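Local structure of fluoroacetyl-CoA thioesterase FlK (Streptomyces cattleya, 3KVU) at the interface of chains A and B. The protein hydrolyses fluoroacetyl-CoA to fluoroacetate and CoA before it can react with citrate synthase, so conferring fluoroacetate resistance, and cannot use acetyl-CoA as a substrate. Sequence-based numbering; all coordinates share one arbitrary frame. Chains: chain A/B, Fluoroacetyl-CoA thioesterase FlK.

Contact 1: the interface of chains A and B. Residues chain A 15, 18, 20-21, 51; chain B 27-29.
B:Tyr27 pushes its phenol ring between A:Lys21, A:Phe15 and A:Trp51, making the tightly packed half of this patch of the homodimer interface. The ammonium of A:Lys21 lies over one face of the ring, NZ 3.7 Å from the B:Tyr27 centroid, as a cation-pi contact. From the other side of the ring plane, past the rim, the benzo edge of A:Trp51 approaches, CZ3 lying 3.8 Å from B:Tyr27 CD1. B:Tyr27 in turn points its CE1 edge at a face of A:Phe15, near the CZ rim (planes 67° apart, CE1 to CZ 3.8 Å), while the CE1 rim of A:Phe15 touches B:Glu29 CG at 3.7 Å. B:Glu29 has CG placed between its own backbone N and carbonyl carbon (chi1 49°) and then bends at chi2, which swings its carboxylate back toward A:Lys21. A salt bridge joins A:Lys21 NZ to B:Glu29 OE2 at 3.0 Å, the ammonium meeting the oxygen from above the carboxylate plane (44° out of it). The shared lysine thus probably balances the acid while gripping the aromatic ring. The contact is looser at its margin, where little surface is hidden: A:His20 (10 Å²) brings its CE1 edge, in the ring plane, to B:Glu29 OE1 at 3.4 Å, and B:Pro28 (3 Å²) barely brushes A:Lys21. Chain A contributes strand 13-16, the 3-10 helix 19-21 and helix 42-57, while chain B offers the loop that follows helix 23-26.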
loop_
_atom_site.group_PDB
_atom_site.type_symbol
_atom_site.label_atom_id
_atom_site.label_comp_id
_atom_site.label_asym_id
_atom_site.label_seq_id
_atom_site.Cartn_x
_atom_site.Cartn_y
_atom_site.Cartn_z
ATOM N N PHE A 15 14.535 5.245 5.934
ATOM C CA PHE A 15 13.764 4.733 7.041
ATOM C C PHE A 15 14.326 3.385 7.618
ATOM O O PHE A 15 14.573 2.437 6.894
ATOM C CB PHE A 15 12.272 4.671 6.609
ATOM C CG PHE A 15 11.341 4.320 7.718
ATOM C CD1 PHE A 15 11.112 5.218 8.760
ATOM C CD2 PHE A 15 10.679 3.071 7.732
ATOM C CE1 PHE A 15 10.245 4.918 9.803
ATOM C CE2 PHE A 15 9.818 2.734 8.790
ATOM C CZ PHE A 15 9.584 3.678 9.826
ATOM N N PRO A 18 11.344 -0.796 11.595
ATOM C CA PRO A 18 11.256 -1.339 12.916
ATOM C C PRO A 18 10.363 -2.589 12.842
ATOM O O PRO A 18 9.785 -2.846 11.795
ATOM C CB PRO A 18 10.545 -0.229 13.675
ATOM C CG PRO A 18 9.746 0.508 12.607
ATOM C CD PRO A 18 10.189 0.056 11.286
ATOM N N HIS A 20 7.529 -3.194 14.236
ATOM C CA HIS A 20 6.091 -2.937 14.118
ATOM C C HIS A 20 5.627 -2.581 12.697
ATOM O O HIS A 20 4.496 -2.219 12.518
ATOM C CB HIS A 20 5.601 -1.914 15.167
ATOM C CG HIS A 20 6.353 -0.613 15.116
ATOM N ND1 HIS A 20 6.140 0.337 14.125
ATOM C CD2 HIS A 20 7.363 -0.136 15.888
ATOM C CE1 HIS A 20 6.977 1.345 14.300
ATOM N NE2 HIS A 20 7.741 1.075 15.350
ATOM N N LYS A 21 6.491 -2.707 11.698
ATOM C CA LYS A 21 6.160 -2.464 10.264
ATOM C C LYS A 21 6.110 -3.705 9.330
ATOM O O LYS A 21 6.218 -3.580 8.099
ATOM C CB LYS A 21 7.108 -1.429 9.618
ATOM C CG LYS A 21 7.039 0.034 10.093
ATOM C CD LYS A 21 5.666 0.700 9.976
ATOM C CE LYS A 21 5.731 2.024 10.779
ATOM N NZ LYS A 21 4.502 2.825 10.627
ATOM N N TRP A 51 5.159 8.722 1.471
ATOM C CA TRP A 51 5.718 9.616 2.458
ATOM C C TRP A 51 6.832 10.415 1.859
ATOM O O TRP A 51 6.978 11.593 2.194
ATOM C CB TRP A 51 6.181 8.879 3.723
ATOM C CG TRP A 51 6.814 9.717 4.862
ATOM C CD1 TRP A 51 6.822 11.088 4.982
ATOM C CD2 TRP A 51 7.495 9.224 6.024
ATOM N NE1 TRP A 51 7.416 11.457 6.148
ATOM C CE2 TRP A 51 7.871 10.342 6.795
ATOM C CE3 TRP A 51 7.831 7.940 6.489
ATOM C CZ2 TRP A 51 8.604 10.235 7.973
ATOM C CZ3 TRP A 51 8.508 7.830 7.683
ATOM C CH2 TRP A 51 8.907 8.978 8.415
ATOM N N TYR B 27 1.656 5.581 9.540
ATOM C CA TYR B 27 2.994 6.062 9.963
ATOM C C TYR B 27 2.878 7.157 11.015
ATOM O O TYR B 27 2.930 8.375 10.659
ATOM C CB TYR B 27 3.762 6.595 8.746
ATOM C CG TYR B 27 4.489 5.504 8.029
ATOM C CD1 TYR B 27 5.817 5.223 8.337
ATOM C CD2 TYR B 27 3.853 4.759 7.036
ATOM C CE1 TYR B 27 6.515 4.227 7.664
ATOM C CE2 TYR B 27 4.511 3.735 6.369
ATOM C CZ TYR B 27 5.867 3.474 6.681
ATOM O OH TYR B 27 6.538 2.459 6.026
ATOM N N PRO B 28 2.652 6.738 12.279
ATOM C CA PRO B 28 2.726 7.575 13.470
ATOM C C PRO B 28 4.037 8.403 13.524
ATOM O O PRO B 28 4.036 9.489 14.085
ATOM C CB PRO B 28 2.619 6.583 14.611
ATOM C CG PRO B 28 1.891 5.393 14.029
ATOM C CD PRO B 28 2.303 5.337 12.596
ATOM N N GLU B 29 5.097 7.943 12.844
ATOM C CA GLU B 29 6.411 8.599 12.885
ATOM C C GLU B 29 6.599 9.698 11.851
ATOM O O GLU B 29 7.662 10.303 11.796
ATOM C CB GLU B 29 7.562 7.560 12.805
ATOM C CG GLU B 29 7.483 6.491 11.686
ATOM C CD GLU B 29 6.640 5.207 12.053
ATOM O OE1 GLU B 29 7.229 4.094 12.256
ATOM O OE2 GLU B 29 5.403 5.290 12.141
#

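Contact 2: the interface of chains A and B. Residues chain A 79, 81, 83-84, 108, 110; chain B 135-137.
Polar contacts between the chains converge on B:Lys135, whose ammonium is shared by A:Ala79 and A:Asp108. Its NZ gives a hydrogen bond to the carbonyl oxygen A:Ala79 O at 2.7 Å, tilted 22° from the carbonyl plane. The same nitrogen forms a salt bridge with the carboxylate of A:Asp108, 2.9 Å from OD2 and on that oxygen's syn lone pair. A bend at chi3 (-71°) turns the end of the otherwise extended lysine chain in toward the two acceptors. In the second shell, A:Val110 N donates to A:Asp108 OD1 at 3.2 Å, almost in line with the C-O bond, which probably helps to hold the carboxylate's rotation. Apolar contacts run alongside. A:Leu84 presses its CD2 methyl against the ring of B:Pro137, 3.4 Å from CG, a tight fit, while its CD1 branch lies 4.0 Å from B:Lys135 CE. A:Pro81 crosses B:Thr136 obliquely and sets its CG 3.8 Å from B:Thr136 CA. Chain B supplies the last turn of the C-terminal helix 125-135 and the residues just beyond it; chain A receives them on the loop between strands 65-75 and 85-88 and the turn between strands 99-107 and 112-124.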
loop_
_atom_site.group_PDB
_atom_site.type_symbol
_atom_site.label_atom_id
_atom_site.label_comp_id
_atom_site.label_asym_id
_atom_site.label_seq_id
_atom_site.Cartn_x
_atom_site.Cartn_y
_atom_site.Cartn_z
ATOM N N ALA A 79 12.562 -8.812 -0.195
ATOM C CA ALA A 79 11.880 -8.760 1.051
ATOM C C ALA A 79 12.780 -8.246 2.215
ATOM O O ALA A 79 14.019 -8.427 2.175
ATOM C CB ALA A 79 11.295 -10.150 1.326
ATOM N N PRO A 81 13.661 -7.711 6.296
ATOM C CA PRO A 81 13.317 -7.916 7.701
ATOM C C PRO A 81 13.506 -6.651 8.608
ATOM O O PRO A 81 14.247 -5.770 8.263
ATOM C CB PRO A 81 14.278 -9.039 8.108
ATOM C CG PRO A 81 15.498 -8.798 7.281
ATOM C CD PRO A 81 15.008 -8.229 5.957
ATOM N N GLY A 83 15.091 -3.982 10.974
ATOM C CA GLY A 83 16.421 -3.668 11.434
ATOM C C GLY A 83 17.203 -3.041 10.320
ATOM O O GLY A 83 18.147 -2.271 10.619
ATOM N N LEU A 84 16.812 -3.347 9.048
ATOM C CA LEU A 84 17.378 -2.688 7.853
ATOM C C LEU A 84 16.802 -1.316 7.601
ATOM O O LEU A 84 15.737 -0.982 8.145
ATOM C CB LEU A 84 17.199 -3.522 6.564
ATOM C CG LEU A 84 17.929 -4.888 6.549
ATOM C CD1 LEU A 84 17.598 -5.761 5.343
ATOM C CD2 LEU A 84 19.415 -4.699 6.622
ATOM N N ASP A 108 16.818 -1.673 0.293
ATOM C CA ASP A 108 17.104 -1.830 1.679
ATOM C C ASP A 108 18.636 -1.940 1.932
ATOM O O ASP A 108 19.042 -2.384 2.958
ATOM C CB ASP A 108 16.263 -2.980 2.335
ATOM C CG ASP A 108 16.527 -4.356 1.719
ATOM O OD1 ASP A 108 17.617 -4.544 1.161
ATOM O OD2 ASP A 108 15.674 -5.273 1.812
ATOM N N VAL A 110 20.652 -3.842 0.440
ATOM C CA VAL A 110 21.094 -5.133 -0.098
ATOM C C VAL A 110 20.384 -5.361 -1.421
ATOM O O VAL A 110 21.014 -5.688 -2.442
ATOM C CB VAL A 110 20.665 -6.286 0.833
ATOM C CG1 VAL A 110 21.115 -7.701 0.272
ATOM C CG2 VAL A 110 21.037 -5.997 2.279
ATOM N N LYS B 135 19.781 -12.045 5.219
ATOM C CA LYS B 135 19.937 -10.626 5.181
ATOM C C LYS B 135 19.522 -9.896 6.436
ATOM O O LYS B 135 19.646 -8.738 6.510
ATOM C CB LYS B 135 19.240 -10.007 4.007
ATOM C CG LYS B 135 17.861 -10.412 3.840
ATOM C CD LYS B 135 17.363 -9.961 2.541
ATOM C CE LYS B 135 17.187 -8.505 2.522
ATOM N NZ LYS B 135 16.530 -8.047 1.358
ATOM N N THR B 136 19.000 -10.563 7.408
ATOM C CA THR B 136 18.830 -9.867 8.676
ATOM C C THR B 136 20.206 -9.367 9.204
ATOM O O THR B 136 21.067 -10.181 9.515
ATOM C CB THR B 136 18.149 -10.775 9.703
ATOM O OG1 THR B 136 16.802 -10.997 9.288
ATOM C CG2 THR B 136 18.145 -10.134 11.130
ATOM N N PRO B 137 20.412 -8.031 9.355
ATOM C CA PRO B 137 21.756 -7.665 9.846
ATOM C C PRO B 137 21.718 -7.900 11.377
ATOM O O PRO B 137 21.274 -8.992 11.793
ATOM C CB PRO B 137 21.873 -6.172 9.481
ATOM C CG PRO B 137 20.454 -5.644 9.706
ATOM C CD PRO B 137 19.526 -6.845 9.276
#

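Contact 3: the interface of chains A and B. Residues chain A 27, 29-31; chain B 15, 21, 51, 55.
A:Glu29 and A:Ser30 lie against B:Trp51 in this hot-dog-fold thioesterase, with B:Phe15 and B:Lys21 beyond. Starting at its base, A:Glu29 rests CB 3.9 Å from CH2, on the benzo rim of B:Trp51. CG stands anti to the carbonyl carbon (chi1 -59°), and a bend at chi2 carries CD to within 4.0 Å of B:Phe15 CZ, the carboxylate plane standing at 89° to the phenyl ring. At the tip, OE1 also lies beside B:Phe15 CZ and has a weak hydrogen bond from B:Lys21. OE2 takes the salt bridge, with B:Lys21 NZ 2.9 Å away on its syn lone pair. A:Ser30 places CB over the six-membered ring of B:Trp51, 3.7 Å from its centroid, as a CH-pi contact. Its hydroxyl, anti to the backbone N (chi1 165°), lies over the same face, OG 3.2 Å above B:Trp51 NE1, and not in line with the in-plane N-H. B:Arg55 lies on the opposite side of the indole plane, its guanidinium turning a face to NE1. A:Tyr27 sets one face against the benzo edge of B:Trp51, CD1 to CZ3 at 3.6 Å, and points its own CE1 edge at the ring of B:Phe15, CE2 lying in the tyrosine plane.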
loop_
_atom_site.group_PDB
_atom_site.type_symbol
_atom_site.label_atom_id
_atom_site.label_comp_id
_atom_site.label_asym_id
_atom_site.label_seq_id
_atom_site.Cartn_x
_atom_site.Cartn_y
_atom_site.Cartn_z
ATOM N N TYR A 27 -2.345 -5.380 9.400
ATOM C CA TYR A 27 -3.674 -5.780 9.804
ATOM C C TYR A 27 -3.652 -6.734 10.951
ATOM O O TYR A 27 -3.729 -7.953 10.751
ATOM C CB TYR A 27 -4.411 -6.345 8.625
ATOM C CG TYR A 27 -5.091 -5.271 7.794
ATOM C CD1 TYR A 27 -6.395 -4.812 8.115
ATOM C CD2 TYR A 27 -4.448 -4.728 6.690
ATOM C CE1 TYR A 27 -7.038 -3.855 7.292
ATOM C CE2 TYR A 27 -5.059 -3.788 5.899
ATOM C CZ TYR A 27 -6.363 -3.356 6.209
ATOM O OH TYR A 27 -6.890 -2.390 5.410
ATOM N N GLU A 29 -5.973 -7.507 12.691
ATOM C CA GLU A 29 -7.301 -8.161 12.551
ATOM C C GLU A 29 -7.256 -9.483 11.779
ATOM O O GLU A 29 -8.145 -10.348 11.954
ATOM C CB GLU A 29 -8.292 -7.304 11.726
ATOM C CG GLU A 29 -8.636 -5.919 12.179
ATOM C CD GLU A 29 -7.740 -4.772 11.643
ATOM O OE1 GLU A 29 -8.224 -3.642 11.836
ATOM O OE2 GLU A 29 -6.594 -4.927 11.092
ATOM N N SER A 30 -6.287 -9.606 10.878
ATOM C CA SER A 30 -6.214 -10.748 10.007
ATOM C C SER A 30 -5.445 -11.936 10.601
ATOM O O SER A 30 -4.273 -11.833 11.006
ATOM C CB SER A 30 -5.590 -10.349 8.721
ATOM O OG SER A 30 -5.236 -11.517 8.062
ATOM N N PRO A 31 -6.127 -13.081 10.708
ATOM C CA PRO A 31 -5.449 -14.291 11.221
ATOM C C PRO A 31 -4.503 -14.829 10.164
ATOM O O PRO A 31 -3.454 -15.312 10.488
ATOM C CB PRO A 31 -6.605 -15.259 11.480
ATOM C CG PRO A 31 -7.933 -14.342 11.398
ATOM C CD PRO A 31 -7.563 -13.291 10.421
ATOM N N PHE B 15 -14.889 -5.105 4.895
ATOM C CA PHE B 15 -14.173 -4.567 6.036
ATOM C C PHE B 15 -14.745 -3.245 6.452
ATOM O O PHE B 15 -14.722 -2.325 5.686
ATOM C CB PHE B 15 -12.671 -4.400 5.702
ATOM C CG PHE B 15 -11.833 -3.926 6.858
ATOM C CD1 PHE B 15 -11.697 -4.695 8.000
ATOM C CD2 PHE B 15 -11.181 -2.688 6.816
ATOM C CE1 PHE B 15 -10.931 -4.266 9.057
ATOM C CE2 PHE B 15 -10.365 -2.250 7.882
ATOM C CZ PHE B 15 -10.271 -3.034 9.015
ATOM N N LYS B 21 -7.438 3.451 10.701
ATOM C CA LYS B 21 -6.864 3.075 9.387
ATOM C C LYS B 21 -6.633 4.296 8.509
ATOM O O LYS B 21 -6.565 4.201 7.314
ATOM C CB LYS B 21 -7.721 2.071 8.601
ATOM C CG LYS B 21 -7.883 0.700 9.192
ATOM C CD LYS B 21 -6.611 -0.161 9.174
ATOM C CE LYS B 21 -6.373 -0.745 10.608
ATOM N NZ LYS B 21 -5.764 -2.166 10.654
ATOM N N TRP B 51 -5.133 -8.702 1.479
ATOM C CA TRP B 51 -5.794 -9.544 2.417
ATOM C C TRP B 51 -6.881 -10.399 1.771
ATOM O O TRP B 51 -7.015 -11.580 2.067
ATOM C CB TRP B 51 -6.307 -8.713 3.628
ATOM C CG TRP B 51 -6.964 -9.468 4.707
ATOM C CD1 TRP B 51 -7.004 -10.806 4.857
ATOM C CD2 TRP B 51 -7.694 -8.917 5.823
ATOM N NE1 TRP B 51 -7.701 -11.133 5.996
ATOM C CE2 TRP B 51 -8.157 -9.989 6.589
ATOM C CE3 TRP B 51 -8.022 -7.624 6.217
ATOM C CZ2 TRP B 51 -8.922 -9.811 7.751
ATOM C CZ3 TRP B 51 -8.785 -7.453 7.365
ATOM C CH2 TRP B 51 -9.225 -8.539 8.120
ATOM N N ARG B 55 -6.977 -14.511 1.284
ATOM C CA ARG B 55 -8.146 -15.324 1.655
ATOM C C ARG B 55 -8.621 -16.271 0.583
ATOM O O ARG B 55 -8.879 -17.456 0.840
ATOM C CB ARG B 55 -9.335 -14.435 2.028
ATOM C CG ARG B 55 -9.407 -14.158 3.510
ATOM C CD ARG B 55 -10.754 -14.521 4.110
ATOM N NE ARG B 55 -10.853 -13.659 5.260
ATOM C CZ ARG B 55 -10.383 -13.917 6.488
ATOM N NH1 ARG B 55 -9.844 -15.080 6.772
ATOM N NH2 ARG B 55 -10.488 -13.023 7.457
#

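Contacts 1 and 3 are two-fold twins, about 19 Å apart between their C-alpha centres: each joins the loop after helix 23-26 of one subunit to Phe15, Lys21 and Trp51 of the other. They are not identical, because Glu29 adopts a different first torsion in each chain, yet its pairing with Lys21 persists. Contact 2, about 15 Å from contact 1 and 25 Å from contact 3, adds an exchange of C-terminal helix ends. The centres of contacts 1, 2 and 3 lie about 12, 14 and 13 Å from the engineered active-site residue A:Ser42, so the interface may help shape the active site; distances alone do not show this.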